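Local atomic coordinates of prephenate dehydratase:Amino acid-binding ACT (Brucella abortus, PDB entry 6VH5), a protein that probably catalyses the conversion of prephenate to phenylpyruvate in phenylalanine biosynthesis, and binds phenylalanine at its ACT domain. Residues D85-L90 against Q260-I265. Numbering follows the deposited sequence.
Sequences DIHYLL and QFYADI. With PHE (phenylalanine), chain J.
H87 reaches from the first turn of helix 86-92 to strand 258-266 and lays its imidazole over the root of Y262: CB of Y262 sits 3.5 Å from the centroid of the H87 ring, a CH-pi contact over the face. With CG anti to the backbone N (chi1 -162°), the ring is carried out toward the strand, and CE1 of H87 comes 3.5 Å from the backbone N of Y262. The far corner of the ring ends at Q260, where NE2 of Q260 gives a weak, bent hydrogen bond to NE2 of H87 (3.5 Å, 144°). OE1 of that same amide is taken by R222 on the adjacent strand, which helps fix how the amide is turned. Y262 slides past H87 in the opposite direction, its ring inclined 51° to the imidazole. There I86 crosses it at about a right angle: CG2 makes an off-centre CH-pi contact, 4.3 Å from the centroid of the Y262 ring, while CG1 touches OH of Y262 at 3.6 Å. Alternation along the strand sends F261 to the other side of the sheet, where its CZ lies 3.5 Å from CD1 of the bound phenylalanine. One strand of the antiparallel ACT sheet thus packs against the dehydratase domain through Q260 and Y262, and through F261 lines a phenylalanine site completed by N225 and L230 and by N243 and M244 of the second subunit, consistent with the regulatory ACT domains of this enzyme family.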
ATOM      1  N   ASP A  85       3.810  -2.934  -3.438  1.00 66.55           N
ATOM      2  CA  ASP A  85       3.010  -4.144  -3.267  1.00 65.23           C
ATOM      3  C   ASP A  85       3.892  -5.351  -3.579  1.00 66.63           C
ATOM      4  O   ASP A  85       3.897  -5.900  -4.683  1.00 71.54           O
ATOM      5  CB  ASP A  85       1.777  -4.094  -4.157  1.00 69.50           C
ATOM      6  CG  ASP A  85       0.798  -5.211  -3.863  1.00 79.06           C
ATOM      7  OD1 ASP A  85       1.172  -6.160  -3.145  1.00 80.23           O
ATOM      8  OD2 ASP A  85      -0.351  -5.142  -4.349  1.00 84.00           O
ATOM      9  N   ILE A  86       4.659  -5.766  -2.570  1.00 64.82           N
ATOM     10  CA  ILE A  86       5.590  -6.879  -2.733  1.00 75.36           C
ATOM     11  C   ILE A  86       4.847  -8.170  -3.073  1.00 78.30           C
ATOM     12  O   ILE A  86       5.384  -9.040  -3.772  1.00 80.70           O
ATOM     13  CB  ILE A  86       6.453  -7.028  -1.463  1.00 80.70           C
ATOM     14  CG1 ILE A  86       7.599  -8.020  -1.695  1.00 82.50           C
ATOM     15  CG2 ILE A  86       5.590  -7.421  -0.253  1.00 83.34           C
ATOM     16  CD1 ILE A  86       8.722  -7.477  -2.545  1.00 86.65           C
ATOM     17  N   HIS A  87       3.606  -8.316  -2.595  1.00 75.86           N
ATOM     18  CA  HIS A  87       2.833  -9.520  -2.869  1.00 71.02           C
ATOM     19  C   HIS A  87       2.513  -9.661  -4.352  1.00 75.14           C
ATOM     20  O   HIS A  87       2.404 -10.784  -4.857  1.00 86.75           O
ATOM     21  CB  HIS A  87       1.546  -9.504  -2.040  1.00 68.23           C
ATOM     22  CG  HIS A  87       0.887 -10.843  -1.899  1.00 76.22           C
ATOM     23  ND1 HIS A  87      -0.081 -11.096  -0.948  1.00 75.12           N
ATOM     24  CD2 HIS A  87       1.044 -11.998  -2.591  1.00 74.09           C
ATOM     25  CE1 HIS A  87      -0.485 -12.350  -1.056  1.00 73.05           C
ATOM     26  NE2 HIS A  87       0.179 -12.917  -2.046  1.00 78.22           N
ATOM     27  N   TYR A  88       2.358  -8.553  -5.070  1.00 82.87           N
ATOM     28  CA  TYR A  88       2.094  -8.657  -6.499  1.00 90.57           C
ATOM     29  C   TYR A  88       3.371  -8.748  -7.330  1.00 93.46           C
ATOM     30  O   TYR A  88       3.452  -9.572  -8.250  1.00 93.89           O
ATOM     31  CB  TYR A  88       1.261  -7.468  -6.978  1.00 90.38           C
ATOM     32  CG  TYR A  88       1.043  -7.468  -8.473  1.00 99.72           C
ATOM     33  CD1 TYR A  88       0.058  -8.268  -9.041  1.00103.47           C
ATOM     34  CD2 TYR A  88       1.828  -6.684  -9.323  1.00101.00           C
ATOM     35  CE1 TYR A  88      -0.153  -8.284 -10.406  1.00109.40           C
ATOM     36  CE2 TYR A  88       1.624  -6.694 -10.696  1.00104.05           C
ATOM     37  CZ  TYR A  88       0.631  -7.498 -11.229  1.00110.51           C
ATOM     38  OH  TYR A  88       0.414  -7.522 -12.587  1.00116.29           O
ATOM     39  N   LEU A  89       4.381  -7.930  -7.005  1.00 93.17           N
ATOM     40  CA  LEU A  89       5.537  -7.761  -7.888  1.00 92.41           C
ATOM     41  C   LEU A  89       6.526  -8.913  -7.766  1.00 93.10           C
ATOM     42  O   LEU A  89       7.030  -9.414  -8.778  1.00 89.88           O
ATOM     43  CB  LEU A  89       6.257  -6.452  -7.566  1.00 78.72           C
ATOM     44  CG  LEU A  89       5.488  -5.145  -7.709  1.00 73.88           C
ATOM     45  CD1 LEU A  89       6.239  -4.026  -6.996  1.00 61.59           C
ATOM     46  CD2 LEU A  89       5.278  -4.807  -9.169  1.00 73.27           C
ATOM     47  N   LEU A  90       6.820  -9.335  -6.541  1.00 89.33           N
ATOM     48  CA  LEU A  90       7.869 -10.318  -6.310  1.00 80.76           C
ATOM     49  C   LEU A  90       7.519 -11.695  -6.885  1.00 86.48           C
ATOM     50  O   LEU A  90       8.401 -12.343  -7.464  1.00 86.96           O
ATOM     51  CB  LEU A  90       8.175 -10.403  -4.818  1.00 67.24           C
ATOM     52  CG  LEU A  90       9.415 -11.218  -4.463  1.00 62.04           C
ATOM     53  CD1 LEU A  90      10.632 -10.757  -5.256  1.00 51.92           C
ATOM     54  CD2 LEU A  90       9.676 -11.132  -2.976  1.00 57.54           C
ATOM     55  N   GLN A 260      -4.498 -16.367  -2.292  1.00 55.22           N
ATOM     56  CA  GLN A 260      -3.057 -16.477  -2.119  1.00 59.19           C
ATOM     57  C   GLN A 260      -2.630 -15.739  -0.854  1.00 56.44           C
ATOM     58  O   GLN A 260      -3.209 -14.713  -0.487  1.00 56.47           O
ATOM     59  CB  GLN A 260      -2.294 -15.933  -3.333  1.00 63.31           C
ATOM     60  CG  GLN A 260      -0.805 -16.268  -3.289  1.00 66.70           C
ATOM     61  CD  GLN A 260      -0.118 -16.062  -4.615  1.00 70.08           C
ATOM     62  OE1 GLN A 260      -0.446 -16.717  -5.602  1.00 77.78           O
ATOM     63  NE2 GLN A 260       0.848 -15.154  -4.642  1.00 62.51           N
ATOM     64  N   PHE A 261      -1.610 -16.277  -0.186  1.00 56.23           N
ATOM     65  CA  PHE A 261      -1.107 -15.732   1.066  1.00 53.70           C
ATOM     66  C   PHE A 261       0.378 -15.446   0.927  1.00 52.00           C
ATOM     67  O   PHE A 261       1.117 -16.207   0.291  1.00 52.33           O
ATOM     68  CB  PHE A 261      -1.337 -16.693   2.260  1.00 51.29           C
ATOM     69  CG  PHE A 261      -2.756 -16.699   2.775  1.00 53.69           C
ATOM     70  CD1 PHE A 261      -3.141 -15.826   3.802  1.00 52.94           C
ATOM     71  CD2 PHE A 261      -3.716 -17.530   2.207  1.00 40.11           C
ATOM     72  CE1 PHE A 261      -4.451 -15.795   4.265  1.00 46.32           C
ATOM     73  CE2 PHE A 261      -5.030 -17.504   2.660  1.00 41.30           C
ATOM     74  CZ  PHE A 261      -5.399 -16.635   3.694  1.00 47.72           C
ATOM     75  N   TYR A 262       0.798 -14.339   1.520  1.00 39.28           N
ATOM     76  CA  TYR A 262       2.197 -13.955   1.613  1.00 46.31           C
ATOM     77  C   TYR A 262       2.589 -14.066   3.077  1.00 44.06           C
ATOM     78  O   TYR A 262       1.891 -13.532   3.939  1.00 51.96           O
ATOM     79  CB  TYR A 262       2.396 -12.526   1.071  1.00 43.50           C
ATOM     80  CG  TYR A 262       3.815 -12.003   1.048  1.00 47.33           C
ATOM     81  CD1 TYR A 262       4.525 -11.905  -0.148  1.00 57.25           C
ATOM     82  CD2 TYR A 262       4.425 -11.541   2.215  1.00 52.45           C
ATOM     83  CE1 TYR A 262       5.822 -11.389  -0.178  1.00 56.18           C
ATOM     84  CE2 TYR A 262       5.721 -11.035   2.206  1.00 53.10           C
ATOM     85  CZ  TYR A 262       6.416 -10.963   1.004  1.00 57.13           C
ATOM     86  OH  TYR A 262       7.704 -10.468   1.000  1.00 49.07           O
ATOM     87  N   ALA A 263       3.688 -14.757   3.363  1.00 41.97           N
ATOM     88  CA  ALA A 263       4.007 -15.069   4.749  1.00 44.27           C
ATOM     89  C   ALA A 263       5.504 -15.004   5.010  1.00 49.74           C
ATOM     90  O   ALA A 263       6.314 -15.344   4.141  1.00 52.20           O
ATOM     91  CB  ALA A 263       3.487 -16.463   5.132  1.00 45.77           C
ATOM     92  N   ASP A 264       5.853 -14.550   6.212  1.00 51.11           N
ATOM     93  CA  ASP A 264       7.200 -14.636   6.763  1.00 49.79           C
ATOM     94  C   ASP A 264       7.134 -15.518   8.006  1.00 52.33           C
ATOM     95  O   ASP A 264       6.229 -15.351   8.831  1.00 48.98           O
ATOM     96  CB  ASP A 264       7.750 -13.259   7.175  1.00 49.30           C
ATOM     97  CG  ASP A 264       7.881 -12.259   6.014  1.00 51.92           C
ATOM     98  OD1 ASP A 264       7.648 -12.596   4.829  1.00 49.86           O
ATOM     99  OD2 ASP A 264       8.235 -11.098   6.321  1.00 53.63           O
ATOM    100  N   ILE A 265       8.079 -16.451   8.146  1.00 44.00           N
ATOM    101  CA  ILE A 265       8.260 -17.195   9.389  1.00 48.64           C
ATOM    102  C   ILE A 265       9.704 -16.991   9.839  1.00 46.58           C
ATOM    103  O   ILE A 265      10.596 -16.658   9.048  1.00 42.36           O
ATOM    104  CB  ILE A 265       7.947 -18.713   9.275  1.00 45.51           C
ATOM    105  CG1 ILE A 265       8.850 -19.363   8.237  1.00 40.27           C
ATOM    106  CG2 ILE A 265       6.476 -18.986   8.934  1.00 35.92           C
ATOM    107  CD1 ILE A 265       8.593 -20.816   8.053  1.00 47.21           C
TER
HETATM  108  N   PHE J 301     -11.410 -18.427   3.143  1.00 49.67           N
HETATM  109  CA  PHE J 301     -10.442 -19.396   3.643  1.00 52.96           C
HETATM  110  C   PHE J 301     -10.660 -19.735   5.117  1.00 59.08           C
HETATM  111  O   PHE J 301      -9.821 -20.414   5.720  1.00 60.31           O
HETATM  112  CB  PHE J 301      -9.016 -18.888   3.442  1.00 47.09           C
HETATM  113  CG  PHE J 301      -8.818 -17.439   3.832  1.00 52.32           C
HETATM  114  CD1 PHE J 301      -8.774 -16.448   2.862  1.00 51.05           C
HETATM  115  CD2 PHE J 301      -8.650 -17.076   5.155  1.00 42.92           C
HETATM  116  CE1 PHE J 301      -8.590 -15.111   3.212  1.00 51.72           C
HETATM  117  CE2 PHE J 301      -8.466 -15.751   5.512  1.00 53.38           C
HETATM  118  CZ  PHE J 301      -8.433 -14.763   4.534  1.00 52.69           C
HETATM  119  OXT PHE J 301     -11.660 -19.344   5.729  1.00 53.63           O